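Local atomic coordinates of J domain-containing protein required for chloroplast accumulation response 1 (Arabidopsis thaliana, PDB entry 3AG7), a protein that is required for chloroplast photorelocation movement, acting by modulating chloroplast actin filaments, and depends for this movement on the co-chaperone activity of its auxilin-like J domain. Residues Glu7-Asp12 / Asn81-Met85; Ile15-Ser19 / Lys88-Leu92; Ile26-Ser31 / Met51-Val57. All coordinates share one frame; numbering follows the deposited sequence.

Contact 1 of 3, residues Glu7-Asp12 / Asn81-Met85; sequences EIKNID and NQKYM
Ile11 and Met85, their CA atoms 6.5 Å apart, mark where segments 7-12 and 81-85 run side by side in roughly the same direction, with axes 10.5 Å apart at closest approach and a signed crossing angle of -32°. Tyr84 bridges the two helices. A chi1 of -178° puts its CG opposite the backbone N and sends the ring across, where Ile8 meets one face and Ile11 and Asp12 meet the edge. Ile8 CD1 sits over that face, 3.7 Å from the ring centroid and 18° off the normal, a CH-pi contact displaced toward the rim; the other branch of the same residue, CG2, touches Tyr84 CZ at 3.6 Å. Ile11 CG2 lies in the ring plane and also presses on Met85 CG at 3.4 Å, tighter than usual carbon packing. At the phenol end, Tyr84 OH donates to the syn lone pair of Asp12 OD1 over a short 2.6 Å. Asn81 adds its CB, 4.0 Å from Ile11 CD1, while its amide hydrogen-bonds to Leu3 N and Gly1 O, in N-terminal residues that probably come from the construct. A near-surface contact between two roughly parallel helices thus combines apolar packing with one directional bond: the isoleucines hold the ring by face and edge, and the phenol bond, which would probably stabilise a charged Asp12 carboxylate, fixes where the ring ends.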
# COMPACT_ATOMS: atom_id res chain seq x y z
N GLU A 7 -5.10 6.31 -18.26
CA GLU A 7 -5.47 6.08 -16.86
C GLU A 7 -4.42 5.29 -16.12
O GLU A 7 -4.01 5.63 -15.01
CB GLU A 7 -6.82 5.38 -16.82
CG GLU A 7 -7.91 6.23 -17.56
CD GLU A 7 -8.23 5.76 -19.01
OE1 GLU A 7 -7.59 6.17 -20.02
OE2 GLU A 7 -9.24 5.04 -19.16
N ILE A 8 -3.91 4.26 -16.78
CA ILE A 8 -2.87 3.45 -16.18
C ILE A 8 -1.60 4.30 -15.99
O ILE A 8 -0.95 4.23 -14.94
CB ILE A 8 -2.59 2.20 -17.01
CG1 ILE A 8 -3.76 1.19 -16.93
CG2 ILE A 8 -1.30 1.55 -16.57
CD1 ILE A 8 -3.99 0.57 -15.50
N LYS A 9 -1.22 5.10 -17.00
CA LYS A 9 0.02 5.90 -16.83
C LYS A 9 -0.11 6.95 -15.73
O LYS A 9 0.87 7.23 -14.99
CB LYS A 9 0.43 6.55 -18.15
CG LYS A 9 1.28 5.66 -19.09
CD LYS A 9 0.80 4.21 -19.26
CE LYS A 9 1.98 3.31 -19.73
NZ LYS A 9 1.49 2.03 -20.35
N ASN A 10 -1.32 7.48 -15.58
CA ASN A 10 -1.65 8.41 -14.47
C ASN A 10 -1.60 7.78 -13.08
O ASN A 10 -1.10 8.39 -12.14
CB ASN A 10 -3.02 9.06 -14.68
CG ASN A 10 -3.01 10.12 -15.77
OD1 ASN A 10 -1.96 10.68 -16.11
ND2 ASN A 10 -4.17 10.42 -16.29
N ILE A 11 -2.05 6.54 -12.99
CA ILE A 11 -1.90 5.74 -11.79
C ILE A 11 -0.44 5.48 -11.51
O ILE A 11 0.02 5.65 -10.39
CB ILE A 11 -2.69 4.40 -11.92
CG1 ILE A 11 -4.21 4.69 -11.92
CG2 ILE A 11 -2.26 3.39 -10.79
CD1 ILE A 11 -5.09 3.42 -12.31
N ASP A 12 0.31 5.06 -12.53
CA ASP A 12 1.75 4.91 -12.35
C ASP A 12 2.38 6.15 -11.76
O ASP A 12 3.22 6.07 -10.85
CB ASP A 12 2.42 4.64 -13.71
CG ASP A 12 2.16 3.24 -14.21
OD1 ASP A 12 1.80 2.36 -13.40
OD2 ASP A 12 2.39 3.02 -15.43
N ASN A 81 -8.69 -1.39 -12.60
CA ASN A 81 -7.72 -0.33 -12.28
C ASN A 81 -7.41 -0.29 -10.81
O ASN A 81 -6.27 -0.01 -10.43
CB ASN A 81 -8.23 1.04 -12.77
CG ASN A 81 -8.21 1.14 -14.30
OD1 ASN A 81 -7.67 0.26 -14.97
ND2 ASN A 81 -8.81 2.21 -14.85
N GLN A 82 -8.41 -0.61 -9.97
CA GLN A 82 -8.12 -0.73 -8.55
C GLN A 82 -7.09 -1.84 -8.31
O GLN A 82 -6.13 -1.68 -7.55
CB GLN A 82 -9.40 -0.96 -7.71
CG GLN A 82 -10.21 0.35 -7.54
CD GLN A 82 -11.50 0.12 -6.79
OE1 GLN A 82 -12.04 -0.97 -6.84
NE2 GLN A 82 -12.02 1.15 -6.10
N LYS A 83 -7.28 -2.96 -8.99
CA LYS A 83 -6.38 -4.09 -8.86
C LYS A 83 -4.99 -3.74 -9.34
O LYS A 83 -3.99 -4.12 -8.73
CB LYS A 83 -6.93 -5.31 -9.59
CG LYS A 83 -8.08 -5.92 -8.77
CD LYS A 83 -8.66 -7.16 -9.39
CE LYS A 83 -9.60 -6.83 -10.52
NZ LYS A 83 -10.32 -8.08 -10.86
N TYR A 84 -4.91 -3.09 -10.48
CA TYR A 84 -3.63 -2.58 -10.96
C TYR A 84 -2.92 -1.66 -9.94
O TYR A 84 -1.74 -1.89 -9.61
CB TYR A 84 -3.82 -1.85 -12.30
CG TYR A 84 -2.52 -1.34 -12.89
CD1 TYR A 84 -1.75 -2.15 -13.73
CD2 TYR A 84 -1.99 -0.13 -12.48
CE1 TYR A 84 -0.54 -1.67 -14.27
CE2 TYR A 84 -0.83 0.36 -13.02
CZ TYR A 84 -0.08 -0.42 -13.88
OH TYR A 84 1.13 0.05 -14.36
N MET A 85 -3.62 -0.67 -9.40
CA MET A 85 -3.03 0.25 -8.44
C MET A 85 -2.55 -0.53 -7.23
O MET A 85 -1.43 -0.32 -6.74
CB MET A 85 -4.09 1.28 -8.02
CG MET A 85 -3.55 2.64 -7.77
SD MET A 85 -4.90 3.71 -7.28
CE MET A 85 -4.67 3.56 -5.51

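Contact 2 of 3, residues Ile15-Ser19 / Lys88-Leu92; sequences IRKWS and KVFEL
Ile15 reaches across to Lys88, Val89 and Leu92, and its side chain divides the work at CB. From that branch point CG2 meets Leu92 CD1 at 3.9 Å. The longer arm leaves through CG1, which stands beside the backbone N (chi1 -67°), and carries CD1 to the neighbouring helix. There CD1 lies 3.5 Å from Lys88 CB, with Lys88 CG slightly farther off, the two side chains meeting at about a right angle; Val89 CG2 is a looser neighbour of Ile15 CD1 at 4.4 Å. Only the root of Lys88 takes part, since the rest of its chain leads the amine away. The two segments run in nearly the same direction, 28° apart, their axes 11.4 Å apart at closest approach. They join helix 5-19 to helix 80-100, which is the long helix after the His-Pro-Asp loop of the J domain; a helix packed N-terminal to the canonical J fold is also found in auxilin. Leu92 CD1 is a shared meeting point on the second helix: besides Ile15 it touches Ser19 CB at 3.7 Å and lies near the plane of the Trp18 indole, at its edge by CZ3. Val89 CG1 approaches the same CZ3 obliquely. The indole is fixed from elsewhere too, as Trp18 NE1 bonds to Thr32 O and Lys22 makes a cation-pi contact with the ring. Ser19 turns its hydroxyl back along its own helix: OG, between backbone N and carbonyl carbon (chi1 64°), donates to Ile15 O at 2.9 Å, and Ser19 N reaches that oxygen from the opposite face of the carbonyl plane.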
# COMPACT_ATOMS: atom_id res chain seq x y z
N ILE A 15 1.54 6.81 -8.13
CA ILE A 15 2.23 5.90 -7.24
C ILE A 15 3.71 6.28 -7.10
O ILE A 15 4.25 6.24 -5.99
CB ILE A 15 2.08 4.45 -7.68
CG1 ILE A 15 0.61 4.05 -7.52
CG2 ILE A 15 2.98 3.57 -6.79
CD1 ILE A 15 0.29 2.77 -8.21
N ARG A 16 4.32 6.73 -8.20
CA ARG A 16 5.73 7.20 -8.16
C ARG A 16 5.92 8.40 -7.25
O ARG A 16 6.87 8.44 -6.46
CB ARG A 16 6.26 7.54 -9.56
CG ARG A 16 6.72 6.33 -10.37
CD ARG A 16 7.33 6.76 -11.72
NE ARG A 16 6.57 7.80 -12.43
CZ ARG A 16 5.82 7.57 -13.52
NH1 ARG A 16 5.74 6.36 -14.01
NH2 ARG A 16 5.17 8.55 -14.11
N LYS A 17 5.00 9.36 -7.33
CA LYS A 17 5.08 10.59 -6.55
C LYS A 17 4.85 10.22 -5.09
O LYS A 17 5.59 10.64 -4.22
CB LYS A 17 4.07 11.64 -7.06
CG LYS A 17 3.83 12.81 -6.13
CD LYS A 17 2.48 13.53 -6.41
CE LYS A 17 1.23 12.61 -6.32
NZ LYS A 17 1.15 11.58 -5.21
N TRP A 18 3.88 9.34 -4.86
CA TRP A 18 3.57 8.93 -3.48
C TRP A 18 4.72 8.16 -2.81
O TRP A 18 5.03 8.38 -1.63
CB TRP A 18 2.25 8.19 -3.43
CG TRP A 18 1.94 7.62 -2.05
CD1 TRP A 18 1.38 8.28 -0.99
CD2 TRP A 18 2.14 6.28 -1.63
NE1 TRP A 18 1.28 7.44 0.09
CE2 TRP A 18 1.74 6.20 -0.28
CE3 TRP A 18 2.64 5.14 -2.25
CZ2 TRP A 18 1.80 5.01 0.45
CZ3 TRP A 18 2.74 3.98 -1.53
CH2 TRP A 18 2.32 3.92 -0.20
N SER A 19 5.39 7.29 -3.55
CA SER A 19 6.30 6.37 -2.94
C SER A 19 7.70 6.96 -2.84
O SER A 19 8.58 6.39 -2.18
CB SER A 19 6.34 5.05 -3.71
OG SER A 19 6.84 5.21 -5.05
N LYS A 88 0.70 -2.48 -7.62
CA LYS A 88 1.91 -1.65 -7.49
C LYS A 88 2.19 -1.30 -6.05
O LYS A 88 3.32 -1.35 -5.63
CB LYS A 88 1.80 -0.40 -8.31
CG LYS A 88 1.65 -0.66 -9.79
CD LYS A 88 2.77 -1.50 -10.33
CE LYS A 88 2.45 -1.91 -11.77
NZ LYS A 88 3.48 -2.84 -12.30
N VAL A 89 1.15 -0.94 -5.29
CA VAL A 89 1.36 -0.57 -3.90
C VAL A 89 1.79 -1.78 -3.06
O VAL A 89 2.70 -1.71 -2.20
CB VAL A 89 0.10 0.10 -3.31
CG1 VAL A 89 0.28 0.35 -1.83
CG2 VAL A 89 -0.17 1.43 -4.07
N PHE A 90 1.18 -2.91 -3.37
CA PHE A 90 1.46 -4.15 -2.66
C PHE A 90 2.89 -4.58 -2.89
O PHE A 90 3.53 -5.06 -1.97
CB PHE A 90 0.49 -5.24 -3.15
CG PHE A 90 0.54 -6.49 -2.34
CD1 PHE A 90 0.14 -6.48 -1.01
CD2 PHE A 90 1.01 -7.66 -2.88
CE1 PHE A 90 0.17 -7.63 -0.26
CE2 PHE A 90 1.06 -8.83 -2.10
CZ PHE A 90 0.67 -8.80 -0.82
N GLU A 91 3.38 -4.47 -4.13
CA GLU A 91 4.82 -4.71 -4.40
C GLU A 91 5.73 -3.89 -3.48
O GLU A 91 6.70 -4.44 -2.91
CB GLU A 91 5.18 -4.41 -5.85
CG GLU A 91 4.59 -5.38 -6.83
CD GLU A 91 4.99 -5.04 -8.28
OE1 GLU A 91 5.54 -3.93 -8.53
OE2 GLU A 91 4.76 -5.90 -9.15
N LEU A 92 5.42 -2.60 -3.31
CA LEU A 92 6.22 -1.71 -2.45
C LEU A 92 6.14 -2.16 -1.02
O LEU A 92 7.16 -2.24 -0.35
CB LEU A 92 5.76 -0.26 -2.58
CG LEU A 92 6.04 0.39 -3.93
CD1 LEU A 92 5.11 1.58 -4.15
CD2 LEU A 92 7.51 0.80 -4.07

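Contact 3 of 3, residues Ile26-Ser31 / Met51-Val57; sequences IRSLLS and MIEGNAV
Arg27, on the short helix 26-30 that probably corresponds to the first helix of the J-domain fold, grips the loop leading into helix 54-68, the first arm of the helical hairpin that carries the His-Pro-Asp motif. Its chain is extended from CG to NE, and two nitrogens of the guanidinium then take successive carbonyls at the group's edge. Arg27 NE donates to Met51 O at 2.8 Å, nearly along the C=O axis, and Arg27 NH2 donates to Ile52 O at 2.9 Å; both N-H...O angles are 154°, and both oxygens lie close to the guanidinium plane. This paired grip resists rotation of the group about its chain. Val57 CG2 covers one face, 3.6 Å from Arg27 NE, and Val57 CG1 meets Ile26 CG2 at 3.7 Å. The Met51 side chain slides past that of Arg27 in the opposite direction: its SD lies 3.8 Å from Arg27 CB, and a bend at chi3 (67°) turns CE toward Leu30 CB at 3.8 Å and Ser31 CB at 3.9 Å. The N-cap position of helix 54-68 is Glu53, so the carbonyls held by Arg27 belong to the two residues just before it. Behind the contact, Phe100 of helix 80-100 touches both Ile26 and Val57, while farther along helix 54-68 Tyr61 packs on Ile26, and Ser60 and Ala64 pack on Leu30.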
# COMPACT_ATOMS: atom_id res chain seq x y z
N ILE A 26 8.87 0.52 5.82
CA ILE A 26 7.49 0.03 5.94
C ILE A 26 6.64 1.06 6.67
O ILE A 26 5.45 1.23 6.36
CB ILE A 26 7.41 -1.36 6.66
CG1 ILE A 26 6.00 -1.99 6.56
CG2 ILE A 26 7.75 -1.22 8.16
CD1 ILE A 26 5.43 -2.13 5.15
N ARG A 27 7.22 1.74 7.64
CA ARG A 27 6.45 2.75 8.36
C ARG A 27 6.14 3.96 7.48
O ARG A 27 5.06 4.57 7.59
CB ARG A 27 7.23 3.20 9.59
CG ARG A 27 7.34 2.13 10.63
CD ARG A 27 8.22 2.65 11.76
NE ARG A 27 8.38 1.67 12.84
CZ ARG A 27 9.39 0.81 12.92
NH1 ARG A 27 10.27 0.70 11.92
NH2 ARG A 27 9.50 -0.01 13.97
N SER A 28 7.08 4.34 6.62
CA SER A 28 6.83 5.48 5.70
C SER A 28 5.63 5.21 4.78
O SER A 28 4.80 6.12 4.53
CB SER A 28 8.06 5.77 4.84
OG SER A 28 9.15 6.28 5.61
N LEU A 29 5.54 3.98 4.29
CA LEU A 29 4.41 3.56 3.42
C LEU A 29 3.14 3.40 4.24
O LEU A 29 2.12 4.00 3.90
CB LEU A 29 4.72 2.25 2.72
CG LEU A 29 5.96 2.27 1.81
CD1 LEU A 29 6.26 0.84 1.33
CD2 LEU A 29 5.81 3.27 0.60
N LEU A 30 3.20 2.65 5.34
CA LEU A 30 1.98 2.40 6.16
C LEU A 30 1.34 3.69 6.73
O LEU A 30 0.11 3.83 6.73
CB LEU A 30 2.26 1.43 7.32
CG LEU A 30 2.60 -0.02 6.95
CD1 LEU A 30 3.10 -0.79 8.23
CD2 LEU A 30 1.38 -0.70 6.29
N SER A 31 2.17 4.61 7.20
CA SER A 31 1.73 5.86 7.82
C SER A 31 1.15 6.86 6.79
O SER A 31 0.61 7.92 7.17
CB SER A 31 2.88 6.53 8.61
OG SER A 31 3.88 6.98 7.73
N MET A 51 2.92 2.96 15.42
CA MET A 51 3.60 1.87 14.72
C MET A 51 5.08 1.87 15.09
O MET A 51 5.98 1.84 14.22
CB MET A 51 3.38 1.96 13.20
CG MET A 51 3.85 3.26 12.56
SD MET A 51 3.65 3.29 10.76
CE MET A 51 1.88 3.28 10.60
N ILE A 52 5.33 1.98 16.40
CA ILE A 52 6.69 2.08 16.95
C ILE A 52 7.24 0.67 17.21
O ILE A 52 8.23 0.23 16.57
CB ILE A 52 6.72 2.91 18.27
CG1 ILE A 52 6.30 4.38 18.01
CG2 ILE A 52 8.11 2.85 18.88
CD1 ILE A 52 7.25 5.17 17.08
N GLU A 53 6.58 -0.07 18.10
CA GLU A 53 7.09 -1.38 18.48
C GLU A 53 6.79 -2.39 17.39
O GLU A 53 5.90 -2.18 16.55
CB GLU A 53 6.55 -1.86 19.83
CG GLU A 53 5.12 -2.38 19.85
CD GLU A 53 4.09 -1.27 19.94
OE1 GLU A 53 2.89 -1.60 20.14
OE2 GLU A 53 4.48 -0.07 19.83
N GLY A 54 7.54 -3.49 17.40
CA GLY A 54 7.40 -4.54 16.38
C GLY A 54 5.98 -5.03 16.15
O GLY A 54 5.53 -5.09 14.99
N ASN A 55 5.24 -5.38 17.21
CA ASN A 55 3.90 -5.93 16.97
C ASN A 55 2.94 -4.92 16.37
O ASN A 55 2.03 -5.31 15.67
CB ASN A 55 3.25 -6.62 18.18
CG ASN A 55 1.82 -7.08 17.88
OD1 ASN A 55 1.57 -7.85 16.93
ND2 ASN A 55 0.85 -6.55 18.66
N ALA A 56 3.16 -3.62 16.64
CA ALA A 56 2.31 -2.56 16.06
C ALA A 56 2.56 -2.46 14.56
O ALA A 56 1.61 -2.32 13.76
CB ALA A 56 2.60 -1.24 16.72
N VAL A 57 3.82 -2.60 14.17
CA VAL A 57 4.16 -2.59 12.73
C VAL A 57 3.47 -3.78 12.07
O VAL A 57 2.84 -3.64 11.03
CB VAL A 57 5.65 -2.59 12.48
CG1 VAL A 57 5.93 -2.68 10.97
CG2 VAL A 57 6.28 -1.30 13.08

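From the N terminus, helix 5-19 supplies the first segments of contacts 1 and 2, both of which wait for helix 80-100 to close their loops, each spanning 68 intervening residues. Their segments alternate along the chain, so the two loops cross; together they tie the N-terminal helix lengthwise to the last one, and Met85 O touches Ile15 CD1 where they adjoin. Contact 3 closes earlier, nested inside both loops, and joins helix 26-30 to the start of helix 54-68. It meets contact 2 through Leu29, which reaches Trp18 and Leu92, but its centre is about 26 Å from that of contact 1, on the opposite side of the chain's centre.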